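Local coordinates for protein putative rubredoxin reductase (Rhodopseudomonas palustris, PDB 3FG2) that probably uses NADH to reduce a ferredoxin through its bound FAD, feeding electrons to the cytochrome P450 CYP199A2, at residues A[82-87]-A[264-269]. Numbering follows the deposited sequence.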
# COMPACT_ATOMS: atom_id res chain seq x y z
N ILE A 82 2.65 -8.10 -24.23
CA ILE A 82 2.45 -6.81 -24.87
C ILE A 82 3.21 -6.69 -26.20
O ILE A 82 4.44 -6.83 -26.24
CB ILE A 82 2.93 -5.66 -23.97
CG1 ILE A 82 2.14 -5.66 -22.66
CG2 ILE A 82 2.74 -4.33 -24.70
CD1 ILE A 82 2.64 -4.65 -21.67
N ASP A 83 2.47 -6.45 -27.28
CA ASP A 83 3.08 -6.30 -28.60
C ASP A 83 3.21 -4.81 -28.86
O ASP A 83 2.33 -4.20 -29.46
CB ASP A 83 2.20 -6.93 -29.68
CG ASP A 83 2.86 -6.93 -31.05
OD1 ASP A 83 3.85 -6.19 -31.25
OD2 ASP A 83 2.39 -7.68 -31.94
N ARG A 84 4.31 -4.23 -28.40
CA ARG A 84 4.53 -2.80 -28.57
C ARG A 84 4.51 -2.38 -30.03
O ARG A 84 3.87 -1.38 -30.37
CB ARG A 84 5.86 -2.40 -27.93
CG ARG A 84 5.89 -2.55 -26.42
CD ARG A 84 7.31 -2.40 -25.91
NE ARG A 84 7.89 -1.10 -26.24
CZ ARG A 84 9.19 -0.82 -26.13
NH1 ARG A 84 10.03 -1.75 -25.71
NH2 ARG A 84 9.63 0.39 -26.44
N GLU A 85 5.20 -3.13 -30.88
CA GLU A 85 5.25 -2.79 -32.30
C GLU A 85 3.86 -2.78 -32.93
O GLU A 85 3.50 -1.86 -33.66
CB GLU A 85 6.16 -3.76 -33.05
CG GLU A 85 6.30 -3.45 -34.55
CD GLU A 85 7.20 -4.44 -35.28
OE1 GLU A 85 6.97 -5.67 -35.16
OE2 GLU A 85 8.13 -3.99 -35.99
N GLY A 86 3.07 -3.81 -32.64
CA GLY A 86 1.73 -3.88 -33.19
C GLY A 86 0.71 -3.20 -32.31
O GLY A 86 -0.49 -3.24 -32.59
N ARG A 87 1.19 -2.57 -31.24
CA ARG A 87 0.35 -1.87 -30.28
C ARG A 87 -0.88 -2.69 -29.93
O ARG A 87 -2.00 -2.19 -29.91
CB ARG A 87 -0.05 -0.50 -30.84
CG ARG A 87 1.13 0.44 -30.98
CD ARG A 87 0.78 1.71 -31.75
NE ARG A 87 -0.26 2.49 -31.08
CZ ARG A 87 -0.66 3.69 -31.49
NH1 ARG A 87 -0.11 4.24 -32.56
NH2 ARG A 87 -1.61 4.33 -30.82
N LEU A 264 5.44 8.18 -18.02
CA LEU A 264 5.53 7.53 -19.32
C LEU A 264 6.75 6.63 -19.38
O LEU A 264 7.83 7.01 -18.90
CB LEU A 264 5.63 8.57 -20.44
CG LEU A 264 4.35 9.25 -20.91
CD1 LEU A 264 4.68 10.49 -21.74
CD2 LEU A 264 3.52 8.26 -21.71
N THR A 265 6.59 5.44 -19.95
CA THR A 265 7.71 4.52 -20.10
C THR A 265 8.53 5.01 -21.28
O THR A 265 8.26 6.08 -21.83
CB THR A 265 7.24 3.10 -20.42
OG1 THR A 265 6.60 3.10 -21.71
CG2 THR A 265 6.27 2.59 -19.35
N SER A 266 9.55 4.24 -21.66
CA SER A 266 10.38 4.63 -22.79
C SER A 266 9.56 4.53 -24.08
O SER A 266 9.95 5.02 -25.13
CB SER A 266 11.60 3.72 -22.88
OG SER A 266 11.20 2.36 -22.93
N ASP A 267 8.40 3.87 -23.99
CA ASP A 267 7.53 3.73 -25.14
C ASP A 267 6.30 4.60 -25.02
O ASP A 267 5.38 4.29 -24.25
CB ASP A 267 7.06 2.28 -25.32
CG ASP A 267 6.11 2.12 -26.52
OD1 ASP A 267 5.46 1.06 -26.65
OD2 ASP A 267 6.01 3.05 -27.35
N PRO A 268 6.26 5.72 -25.76
CA PRO A 268 5.04 6.53 -25.63
C PRO A 268 3.95 5.54 -26.03
O PRO A 268 4.24 4.56 -26.71
CB PRO A 268 5.27 7.64 -26.66
CG PRO A 268 6.15 6.99 -27.68
CD PRO A 268 7.12 6.22 -26.83
N HIS A 269 2.72 5.78 -25.60
CA HIS A 269 1.59 4.87 -25.86
C HIS A 269 1.49 3.94 -24.66
O HIS A 269 0.54 3.18 -24.55
CB HIS A 269 1.79 3.99 -27.10
CG HIS A 269 2.05 4.75 -28.37
ND1 HIS A 269 2.39 4.12 -29.55
CD2 HIS A 269 2.04 6.08 -28.64
CE1 HIS A 269 2.59 5.02 -30.49
NE2 HIS A 269 2.38 6.22 -29.97
O HOH W 1 3.33 0.20 -27.76
O HOH W 2 8.75 2.47 -28.80
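Arg84 reaches from the turn after strand 79-83 to the carboxylate of Asp267, and every carbon of its chain up to the guanidinium passes the same oxygen. CB lies 3.7 Å from Asp267 OD1, CG is slightly closer, and CD stands a little farther off. CG sits beside the backbone N (chi1 -66°), and the later bend at chi3 swings NE round to meet that oxygen. There NE donates a salt-bridged hydrogen bond to Asp267 OD1, 3.3 Å long with an N-H...O angle of 160°. The acceptor lies close to the guanidinium plane, whereas the N-H comes in from above the carboxylate plane. Beyond NE, CZ and NH2 lie against Asp267 CB, NH2 at 3.4 Å, and NH1 turns elsewhere, to hydrogen-bond the carbonyl O of Ala249. A water donates to Asp267 OD1 (2.6 Å) and to the backbone O of Arg84, a second link between the turn and the loop. With an alanine in place of Arg84, the Asp267 carboxylate would probably lose its cationic mate and the Ala249 carbonyl a donor.

The contact ties the hairpin turn between strands 79-83 and 88-91 to the loop leading into strand 270-272, the edge strand of the parallel sheet in the FAD domain. At the turn, Asp83 OD1 accepts from Gly86 N (2.9 Å), an Asx motif; in the loop, Thr265 OG1 accepts from Asp267 N, an ST turn. Arg87, whose NE and NH2 make weak hydrogen bonds to the carbonyl oxygens of Tyr99 and Gly100 respectively, lays one guanidinium face against the His269 ring, their planes 33° apart. Arg87 NH1 comes within 3.5 Å of His269 CE1, while the Pro268 ring borders the opposite face of the imidazole.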